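Local coordinates for uncharacterized protein (PDB 4H0A), which is of unknown function but belongs to the CAP family of cysteine-rich secretory proteins, joining a CAP-associated N-terminal region to a CAP region, at residues G42-K47 with S54-A59; D60-F65 with K70-K75; S168-T173 with F279-T284. All blocks are in the same frame, centred on the assembly; numbering follows the deposited sequence.

Overall arrangement
From the N terminus, contact 1 comes first: the loop 42-47 meets the end of helix 50-56, closing over the six residues between them, four of them helical. The chain then runs straight into contact 2, where 60-65 and 70-75 form a hairpin at one edge of the seven-stranded antiparallel sheet. Contact 3 opens later and spans 105 residues, tying strand 166-172 of that sheet to the start of helix 282-290 in the CAP region. The three follow in series, without nesting or crossing. Contact 1 touches both others, through F56 and A59 on F74 and through V45 on T173; contacts 2 and 3 do not touch, but share one ethanediol.

Contact 1 of 3, residues G42-K47 with S54-A59; sequences GTWVGK and SKFGQA
A loop-helix junction in the CAP-associated N-terminal region brings W44, in the loop ahead of helix 50-56, against F56 at the end of that helix, and this aromatic pair carries the contact. The two side chains approach from opposite directions. The six-membered ring of W44 and the ring of F56 meet obliquely, with centroids 5.5 Å apart and planes at 64°. Their closest touch is W44 CH2 to F56 CE2 at 3.5 Å, and CH2 lies in the plane of the phenylalanine ring, at its edge. The far end of the indole therefore does the touching. The two segments bury 101 Å² in all, both sides summed, most of it on W44 and F56.

Both backbones turn next to the rings. W44 to K47 form a type II beta turn, closed by K47 N donating to W44 O at 3.0 Å, with G46 at positive phi (98°) in its third position. On the other side, G57 is the first residue to leave helical angles, and its positive phi turns the chain away from the helix immediately after F56. CG of F56 lies beside the backbone N and opposite the carbonyl carbon (chi1 -55°), an orientation that carries the ring toward the indole.

Y81 meets both rings, while W44 also rests on L52 of the helix and on I90 and V93 of strand 89-96. The loop and helix are thus joined over strands of the large sheet. Within the helix, CG of K55 lies over one face of the F56 ring, 3.9 Å above the ring plane and offset toward its rim.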
loop_
_atom_site.group_PDB
_atom_site.type_symbol
_atom_site.label_atom_id
_atom_site.label_comp_id
_atom_site.label_asym_id
_atom_site.label_seq_id
_atom_site.Cartn_x
_atom_site.Cartn_y
_atom_site.Cartn_z
ATOM N N GLY A 42 -8.160 7.235 -12.847
ATOM C CA GLY A 42 -7.820 8.635 -12.626
ATOM C C GLY A 42 -9.005 9.581 -12.769
ATOM O O GLY A 42 -9.070 10.600 -12.072
ATOM N N THR A 43 -9.991 9.226 -13.628
ATOM C CA THR A 43 -11.205 10.038 -13.808
ATOM C C THR A 43 -12.188 9.859 -12.632
ATOM O O THR A 43 -13.142 10.626 -12.546
ATOM C CB THR A 43 -11.928 9.701 -15.130
ATOM O OG1 THR A 43 -12.438 8.360 -15.079
ATOM C CG2 THR A 43 -11.043 9.908 -16.365
ATOM N N TRP A 44 -11.992 8.849 -11.753
ATOM C CA TRP A 44 -12.891 8.630 -10.615
ATOM C C TRP A 44 -12.637 9.649 -9.509
ATOM O O TRP A 44 -13.557 9.955 -8.770
ATOM C CB TRP A 44 -12.748 7.214 -10.022
ATOM C CG TRP A 44 -12.904 6.075 -10.992
ATOM C CD1 TRP A 44 -13.314 6.138 -12.293
ATOM C CD2 TRP A 44 -12.711 4.686 -10.700
ATOM N NE1 TRP A 44 -13.337 4.876 -12.842
ATOM C CE2 TRP A 44 -13.011 3.963 -11.873
ATOM C CE3 TRP A 44 -12.320 3.981 -9.552
ATOM C CZ2 TRP A 44 -12.873 2.576 -11.947
ATOM C CZ3 TRP A 44 -12.230 2.602 -9.613
ATOM C CH2 TRP A 44 -12.481 1.918 -10.805
ATOM N N VAL A 45 -11.402 10.181 -9.394
ATOM C CA VAL A 45 -11.080 11.135 -8.328
ATOM C C VAL A 45 -11.929 12.395 -8.525
ATOM O O VAL A 45 -11.969 12.944 -9.627
ATOM C CB VAL A 45 -9.561 11.437 -8.262
ATOM C CG1 VAL A 45 -9.255 12.511 -7.211
ATOM C CG2 VAL A 45 -8.766 10.159 -7.971
ATOM N N GLY A 46 -12.638 12.795 -7.471
ATOM C CA GLY A 46 -13.529 13.951 -7.493
ATOM C C GLY A 46 -14.984 13.591 -7.716
ATOM O O GLY A 46 -15.848 14.438 -7.497
ATOM N N LYS A 47 -15.286 12.345 -8.142
ATOM C CA LYS A 47 -16.672 11.914 -8.356
ATOM C C LYS A 47 -17.264 11.357 -7.080
ATOM O O LYS A 47 -16.532 10.988 -6.161
ATOM C CB LYS A 47 -16.758 10.851 -9.455
ATOM C CG LYS A 47 -16.363 11.361 -10.828
ATOM C CD LYS A 47 -16.651 10.314 -11.895
ATOM C CE LYS A 47 -16.491 10.849 -13.294
ATOM N NZ LYS A 47 -16.534 9.758 -14.301
ATOM N N SER A 54 -22.787 2.079 -8.823
ATOM C CA SER A 54 -23.607 1.840 -10.015
ATOM C C SER A 54 -22.879 0.957 -11.041
ATOM O O SER A 54 -23.484 0.039 -11.587
ATOM C CB SER A 54 -23.993 3.163 -10.671
ATOM O OG SER A 54 -24.873 3.893 -9.832
ATOM N N LYS A 55 -21.590 1.227 -11.292
ATOM C CA LYS A 55 -20.785 0.477 -12.259
ATOM C C LYS A 55 -20.477 -0.962 -11.790
ATOM O O LYS A 55 -20.657 -1.899 -12.568
ATOM C CB LYS A 55 -19.459 1.224 -12.523
ATOM C CG LYS A 55 -18.600 0.653 -13.658
ATOM C CD LYS A 55 -17.201 1.295 -13.715
ATOM C CE LYS A 55 -17.106 2.465 -14.669
ATOM N NZ LYS A 55 -16.909 2.029 -16.080
ATOM N N PHE A 56 -19.980 -1.130 -10.553
ATOM C CA PHE A 56 -19.541 -2.431 -10.031
ATOM C C PHE A 56 -20.482 -3.116 -9.058
ATOM O O PHE A 56 -20.200 -4.243 -8.648
ATOM C CB PHE A 56 -18.221 -2.238 -9.275
ATOM C CG PHE A 56 -17.126 -1.577 -10.066
ATOM C CD1 PHE A 56 -16.779 -2.043 -11.328
ATOM C CD2 PHE A 56 -16.373 -0.555 -9.514
ATOM C CE1 PHE A 56 -15.724 -1.470 -12.037
ATOM C CE2 PHE A 56 -15.323 0.019 -10.226
ATOM C CZ PHE A 56 -15.010 -0.435 -11.489
ATOM N N GLY A 57 -21.545 -2.451 -8.648
ATOM C CA GLY A 57 -22.399 -2.998 -7.612
ATOM C C GLY A 57 -21.794 -2.620 -6.270
ATOM O O GLY A 57 -20.838 -1.841 -6.198
ATOM N N GLN A 58 -22.290 -3.217 -5.212
ATOM C CA GLN A 58 -21.858 -2.873 -3.868
ATOM C C GLN A 58 -20.411 -3.293 -3.589
ATOM O O GLN A 58 -19.964 -4.341 -4.044
ATOM C CB GLN A 58 -22.796 -3.534 -2.853
ATOM C CG GLN A 58 -24.260 -3.054 -2.972
ATOM C CD GLN A 58 -24.459 -1.625 -2.511
ATOM O OE1 GLN A 58 -24.022 -1.242 -1.429
ATOM N NE2 GLN A 58 -25.156 -0.807 -3.292
ATOM N N ALA A 59 -19.687 -2.471 -2.826
ATOM C CA ALA A 59 -18.306 -2.763 -2.455
ATOM C C ALA A 59 -18.238 -4.018 -1.594
ATOM O O ALA A 59 -19.211 -4.385 -0.927
ATOM C CB ALA A 59 -17.695 -1.583 -1.711
#

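Contact 2 of 3, residues D60-F65 with K70-K75; sequences DRVYPF and KNYVFK. With EDO (1,2-ethanediol), chain C; EDO (1,2-ethanediol), chain E.
Strands 61-65 and 70-75 run antiparallel, their axes 4.6 Å apart at closest approach and 159° between their directions, with V62 facing Y72 as a non-hydrogen-bonded pair and Y63 facing N71 as a hydrogen-bonded one. In the latter, N71 N donates to Y63 O at 2.8 Å and Y63 N donates back to N71 O. D60 N donates to V73 O, and the D60 carboxylate reaches on past F74 to K75: D60 OD2 accepts from K75 N at 2.9 Å.

On the face carrying V62 and Y72, V62 CG1 sits over the tyrosine ring, 3.9 Å from its centroid and close to the normal, a CH-pi contact. The hairpin forms one end of the seven-stranded antiparallel sheet, with 61-65 as the outermost strand, and its opposite face is covered by helix 201-219. There, in the conformer of Y63 described here, one of two, N71 CB lies over the Y63 ring, 3.7 Å from the centroid, with ring and amide planes 87° apart. CG of this Y63 conformer stands between the backbone N and the carbonyl carbon (chi1 50°), which folds the ring over N71. S84 hydrogen-bonds N71 OD1, while in the crystal N71 ND2 donates to O2 of an ethanediol (chain C), probably from the crystallisation liquor, at 2.9 Å.

V73 CG2 touches one face of the R61 guanidinium, 3.6 Å from NH2, and also lies at the edge of the Y63 ring. R61 and K75 both form salt bridges with E211 of the covering helix.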
loop_
_atom_site.group_PDB
_atom_site.type_symbol
_atom_site.label_atom_id
_atom_site.label_comp_id
_atom_site.label_asym_id
_atom_site.label_seq_id
_atom_site.Cartn_x
_atom_site.Cartn_y
_atom_site.Cartn_z
ATOM N N ASP A 60 -17.087 -4.683 -1.624
ATOM C CA ASP A 60 -16.876 -5.905 -0.850
ATOM C C ASP A 60 -16.727 -5.599 0.635
ATOM O O ASP A 60 -17.168 -6.379 1.474
ATOM C CB ASP A 60 -15.624 -6.637 -1.362
ATOM C CG ASP A 60 -15.814 -7.141 -2.783
ATOM O OD1 ASP A 60 -16.686 -8.006 -2.993
ATOM O OD2 ASP A 60 -15.154 -6.611 -3.693
ATOM N N ARG A 61 -16.118 -4.458 0.938
ATOM C CA ARG A 61 -15.782 -4.029 2.284
ATOM C C ARG A 61 -15.856 -2.504 2.346
ATOM O O ARG A 61 -15.362 -1.864 1.416
ATOM C CB ARG A 61 -14.319 -4.513 2.505
ATOM C CG ARG A 61 -13.854 -4.664 3.901
ATOM C CD ARG A 61 -12.667 -5.595 4.051
ATOM N NE ARG A 61 -11.532 -5.332 3.147
ATOM C CZ ARG A 61 -10.385 -4.727 3.461
ATOM N NH1 ARG A 61 -10.204 -4.207 4.667
ATOM N NH2 ARG A 61 -9.410 -4.630 2.560
ATOM N N VAL A 62 -16.460 -1.919 3.397
ATOM C CA VAL A 62 -16.502 -0.457 3.592
ATOM C C VAL A 62 -16.154 -0.201 5.034
ATOM O O VAL A 62 -16.775 -0.812 5.899
ATOM C CB VAL A 62 -17.861 0.187 3.235
ATOM C CG1 VAL A 62 -17.847 1.704 3.491
ATOM C CG2 VAL A 62 -18.251 -0.125 1.787
ATOM N N TYR A 63 -15.178 0.684 5.309
ATOM C CA TYR A 63 -14.747 0.938 6.681
ATOM C C TYR A 63 -14.153 2.329 6.864
ATOM O O TYR A 63 -13.506 2.856 5.958
ATOM C CB TYR A 63 -13.690 -0.103 7.100
ATOM C CG TYR A 63 -12.554 -0.255 6.111
ATOM C CD1 TYR A 63 -12.677 -1.083 5.003
ATOM C CD2 TYR A 63 -11.351 0.423 6.288
ATOM C CE1 TYR A 63 -11.642 -1.218 4.080
ATOM C CE2 TYR A 63 -10.301 0.280 5.384
ATOM C CZ TYR A 63 -10.450 -0.539 4.275
ATOM O OH TYR A 63 -9.410 -0.660 3.376
ATOM N N PRO A 64 -14.290 2.897 8.069
ATOM C CA PRO A 64 -13.672 4.200 8.320
ATOM C C PRO A 64 -12.192 4.071 8.654
ATOM O O PRO A 64 -11.744 3.041 9.152
ATOM C CB PRO A 64 -14.436 4.710 9.545
ATOM C CG PRO A 64 -14.789 3.465 10.301
ATOM C CD PRO A 64 -15.010 2.395 9.269
ATOM N N PHE A 65 -11.446 5.147 8.456
ATOM C CA PHE A 65 -10.089 5.236 8.981
ATOM C C PHE A 65 -9.904 6.671 9.531
ATOM O O PHE A 65 -10.860 7.455 9.499
ATOM C CB PHE A 65 -9.027 4.763 7.999
ATOM C CG PHE A 65 -8.818 5.550 6.742
ATOM C CD1 PHE A 65 -9.536 5.251 5.599
ATOM C CD2 PHE A 65 -7.746 6.429 6.630
ATOM C CE1 PHE A 65 -9.258 5.897 4.399
ATOM C CE2 PHE A 65 -7.471 7.070 5.427
ATOM C CZ PHE A 65 -8.212 6.779 4.312
ATOM N N LYS A 70 -13.228 7.258 4.484
ATOM C CA LYS A 70 -13.883 5.953 4.392
ATOM C C LYS A 70 -13.295 5.206 3.220
ATOM O O LYS A 70 -13.129 5.804 2.154
ATOM C CB LYS A 70 -15.401 6.109 4.222
ATOM C CG LYS A 70 -16.216 5.900 5.470
ATOM C CD LYS A 70 -17.646 5.550 5.081
ATOM C CE LYS A 70 -18.636 5.887 6.150
ATOM N NZ LYS A 70 -19.987 6.110 5.585
ATOM N N ASN A 71 -12.954 3.922 3.398
ATOM C CA ASN A 71 -12.398 3.125 2.305
ATOM C C ASN A 71 -13.426 2.147 1.791
ATOM O O ASN A 71 -14.173 1.579 2.579
ATOM C CB ASN A 71 -11.138 2.378 2.747
ATOM C CG ASN A 71 -9.851 3.124 2.477
ATOM O OD1 ASN A 71 -9.847 4.194 1.898
ATOM N ND2 ASN A 71 -8.732 2.591 2.901
ATOM N N TYR A 72 -13.486 1.984 0.460
ATOM C CA TYR A 72 -14.361 1.040 -0.235
ATOM C C TYR A 72 -13.468 0.105 -0.984
ATOM O O TYR A 72 -12.623 0.586 -1.744
ATOM C CB TYR A 72 -15.298 1.766 -1.221
ATOM C CG TYR A 72 -16.353 2.622 -0.570
ATOM C CD1 TYR A 72 -16.020 3.824 0.046
ATOM C CD2 TYR A 72 -17.700 2.271 -0.636
ATOM C CE1 TYR A 72 -16.989 4.606 0.672
ATOM C CE2 TYR A 72 -18.680 3.060 -0.038
ATOM C CZ TYR A 72 -18.316 4.217 0.630
ATOM O OH TYR A 72 -19.269 5.007 1.208
ATOM N N VAL A 73 -13.626 -1.209 -0.807
ATOM C CA VAL A 73 -12.777 -2.134 -1.546
ATOM C C VAL A 73 -13.638 -2.828 -2.574
ATOM O O VAL A 73 -14.691 -3.367 -2.228
ATOM C CB VAL A 73 -12.054 -3.128 -0.613
ATOM C CG1 VAL A 73 -11.162 -4.090 -1.408
ATOM C CG2 VAL A 73 -11.239 -2.367 0.431
ATOM N N PHE A 74 -13.201 -2.808 -3.844
ATOM C CA PHE A 74 -13.886 -3.490 -4.937
ATOM C C PHE A 74 -12.910 -4.462 -5.547
ATOM O O PHE A 74 -11.818 -4.048 -5.935
ATOM C CB PHE A 74 -14.363 -2.500 -6.006
ATOM C CG PHE A 74 -15.344 -1.464 -5.551
ATOM C CD1 PHE A 74 -14.907 -0.239 -5.056
ATOM C CD2 PHE A 74 -16.712 -1.676 -5.680
ATOM C CE1 PHE A 74 -15.820 0.741 -4.680
ATOM C CE2 PHE A 74 -17.622 -0.689 -5.312
ATOM C CZ PHE A 74 -17.172 0.512 -4.815
ATOM N N LYS A 75 -13.269 -5.735 -5.647
ATOM C CA LYS A 75 -12.319 -6.670 -6.239
ATOM C C LYS A 75 -12.985 -7.815 -6.945
ATOM O O LYS A 75 -14.108 -8.196 -6.634
ATOM C CB LYS A 75 -11.378 -7.217 -5.167
ATOM C CG LYS A 75 -12.064 -7.881 -4.003
ATOM C CD LYS A 75 -11.081 -8.476 -3.020
ATOM C CE LYS A 75 -11.793 -9.391 -2.046
ATOM N NZ LYS A 75 -10.843 -10.119 -1.172
HETATM C C1 EDO C . -5.121 3.051 0.361
HETATM O O1 EDO C . -4.979 3.683 -0.899
HETATM C C2 EDO C . -5.856 4.094 1.244
HETATM O O2 EDO C . -6.015 3.609 2.556
HETATM C C1 EDO E . -15.844 -5.433 -9.532
HETATM O O1 EDO E . -16.013 -5.713 -8.161
HETATM C C2 EDO E . -14.616 -4.532 -9.714
HETATM O O2 EDO E . -14.375 -4.399 -11.104
#

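Contact 3 of 3, residues S168-T173 with F279-T284; sequences SVRFLT and FNDVPT. With EDO (1,2-ethanediol), chain C.
D281 OD2 accepts from three donors: R170 NH1 at 2.8 Å, R170 NH2 at 2.9 Å and T284 N at 3.1 Å. The arginine grips it end-on, both nitrogens on this single oxygen, in a salt bridge. The oxygen lies near the guanidinium plane, whereas the nitrogens meet it from above the carboxylate plane, about 45° out of it. Neither N-H points straight at the oxygen: the N-H...O angles are 144° for NH1 and 141° for NH2, consistent with one atom being shared between them.

D281 is the N-cap of helix 282-290. Its other oxygen, OD1, uses the syn lone pair to accept from T284 OG1 at 2.7 Å, so both carboxylate oxygens are tied to the first turn and the group's rotation is fixed. The negative charge at the helix start would probably be stabilised by the helix end as well as by R170.

P283 CB lies over one face of the guanidinium, 3.6 Å above its plane and offset toward the rim. R170 NH1 also donates to O1 of a crystallisation ethanediol (chain C) at 3.0 Å. The R170 chain, bent at chi3, brings these nitrogens to the cap.

R170 NE donates to Q156 on the neighbouring strand 153-159, and I180 of helix 174-180 packs on R170, D281 and T284, placing this buried pair where the N-terminal sheet meets the CAP region, with P283 resting on Y94 and Y158 of the flanking strands.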
loop_
_atom_site.group_PDB
_atom_site.type_symbol
_atom_site.label_atom_id
_atom_site.label_comp_id
_atom_site.label_asym_id
_atom_site.label_seq_id
_atom_site.Cartn_x
_atom_site.Cartn_y
_atom_site.Cartn_z
ATOM N N SER A 168 1.421 -1.168 -9.704
ATOM C CA SER A 168 0.155 -0.595 -9.276
ATOM C C SER A 168 0.219 0.918 -9.398
ATOM O O SER A 168 1.309 1.476 -9.548
ATOM C CB SER A 168 -0.115 -1.004 -7.825
ATOM O OG SER A 168 0.969 -0.672 -6.974
ATOM N N VAL A 169 -0.936 1.578 -9.388
ATOM C CA VAL A 169 -1.001 3.042 -9.455
ATOM C C VAL A 169 -2.012 3.528 -8.442
ATOM O O VAL A 169 -3.078 2.924 -8.306
ATOM C CB VAL A 169 -1.362 3.568 -10.869
ATOM C CG1 VAL A 169 -1.406 5.101 -10.891
ATOM C CG2 VAL A 169 -0.397 3.031 -11.925
ATOM N N ARG A 170 -1.699 4.625 -7.746
ATOM C CA ARG A 170 -2.653 5.263 -6.856
ATOM C C ARG A 170 -2.871 6.666 -7.349
ATOM O O ARG A 170 -1.920 7.448 -7.357
ATOM C CB ARG A 170 -2.214 5.272 -5.380
ATOM C CG ARG A 170 -3.144 6.144 -4.497
ATOM C CD ARG A 170 -3.109 5.742 -3.044
ATOM N NE ARG A 170 -1.791 5.966 -2.454
ATOM C CZ ARG A 170 -1.405 5.494 -1.273
ATOM N NH1 ARG A 170 -2.244 4.784 -0.524
ATOM N NH2 ARG A 170 -0.182 5.738 -0.824
ATOM N N PHE A 171 -4.098 6.983 -7.804
ATOM C CA PHE A 171 -4.447 8.351 -8.192
ATOM C C PHE A 171 -5.031 8.996 -6.955
ATOM O O PHE A 171 -5.867 8.361 -6.305
ATOM C CB PHE A 171 -5.428 8.381 -9.362
ATOM C CG PHE A 171 -4.797 8.032 -10.689
ATOM C CD1 PHE A 171 -4.782 6.724 -11.143
ATOM C CD2 PHE A 171 -4.285 9.027 -11.518
ATOM C CE1 PHE A 171 -4.242 6.409 -12.389
ATOM C CE2 PHE A 171 -3.746 8.710 -12.761
ATOM C CZ PHE A 171 -3.724 7.403 -13.189
ATOM N N LEU A 172 -4.601 10.213 -6.592
ATOM C CA LEU A 172 -5.120 10.845 -5.377
ATOM C C LEU A 172 -4.997 12.363 -5.410
ATOM O O LEU A 172 -4.229 12.920 -6.192
ATOM C CB LEU A 172 -4.425 10.282 -4.113
ATOM C CG LEU A 172 -2.970 10.713 -3.789
ATOM C CD1 LEU A 172 -2.482 10.001 -2.535
ATOM C CD2 LEU A 172 -2.008 10.413 -4.946
ATOM N N THR A 173 -5.776 13.027 -4.547
ATOM C CA THR A 173 -5.753 14.483 -4.448
ATOM C C THR A 173 -4.595 14.932 -3.576
ATOM O O THR A 173 -4.048 14.147 -2.804
ATOM C CB THR A 173 -7.068 15.017 -3.873
ATOM O OG1 THR A 173 -7.190 14.574 -2.523
ATOM C CG2 THR A 173 -8.280 14.583 -4.686
ATOM N N PHE A 279 4.153 3.292 9.381
ATOM C CA PHE A 279 3.474 3.412 8.090
ATOM C C PHE A 279 2.009 3.794 8.295
ATOM O O PHE A 279 1.397 3.394 9.281
ATOM C CB PHE A 279 3.596 2.116 7.273
ATOM C CG PHE A 279 4.988 1.914 6.719
ATOM C CD1 PHE A 279 5.348 2.451 5.495
ATOM C CD2 PHE A 279 5.947 1.217 7.440
ATOM C CE1 PHE A 279 6.642 2.281 4.991
ATOM C CE2 PHE A 279 7.239 1.050 6.936
ATOM C CZ PHE A 279 7.579 1.587 5.716
ATOM N N ASN A 280 1.470 4.603 7.379
ATOM C CA ASN A 280 0.087 5.095 7.428
ATOM C C ASN A 280 -0.861 4.310 6.533
ATOM O O ASN A 280 -2.071 4.415 6.714
ATOM C CB ASN A 280 0.049 6.565 6.977
ATOM C CG ASN A 280 0.775 7.497 7.910
ATOM O OD1 ASN A 280 0.762 7.314 9.132
ATOM N ND2 ASN A 280 1.407 8.530 7.364
ATOM N N ASP A 281 -0.340 3.601 5.521
ATOM C CA ASP A 281 -1.200 2.895 4.582
ATOM C C ASP A 281 -0.477 1.697 4.036
ATOM O O ASP A 281 0.757 1.648 4.054
ATOM C CB ASP A 281 -1.632 3.844 3.447
ATOM C CG ASP A 281 -0.454 4.314 2.637
ATOM O OD1 ASP A 281 0.446 4.947 3.219
ATOM O OD2 ASP A 281 -0.392 3.986 1.441
ATOM N N VAL A 282 -1.247 0.744 3.558
ATOM C CA VAL A 282 -0.705 -0.507 3.050
ATOM C C VAL A 282 0.094 -0.289 1.737
ATOM O O VAL A 282 1.196 -0.825 1.655
ATOM C CB VAL A 282 -1.825 -1.562 2.924
ATOM C CG1 VAL A 282 -1.353 -2.795 2.157
ATOM C CG2 VAL A 282 -2.318 -1.954 4.317
ATOM N N PRO A 283 -0.367 0.474 0.718
ATOM C CA PRO A 283 0.470 0.653 -0.487
ATOM C C PRO A 283 1.879 1.172 -0.180
ATOM O O PRO A 283 2.834 0.689 -0.787
ATOM C CB PRO A 283 -0.332 1.666 -1.310
ATOM C CG PRO A 283 -1.766 1.332 -0.951
ATOM C CD PRO A 283 -1.688 1.114 0.542
ATOM N N THR A 284 2.034 2.106 0.791
ATOM C CA THR A 284 3.371 2.616 1.133
ATOM C C THR A 284 4.201 1.527 1.803
ATOM O O THR A 284 5.375 1.370 1.479
ATOM C CB THR A 284 3.293 3.859 2.033
ATOM O OG1 THR A 284 2.435 4.802 1.410
ATOM C CG2 THR A 284 4.659 4.495 2.267
HETATM C C1 EDO C . -5.121 3.051 0.361
HETATM O O1 EDO C . -4.979 3.683 -0.899
HETATM C C2 EDO C . -5.856 4.094 1.244
HETATM O O2 EDO C . -6.015 3.609 2.556
#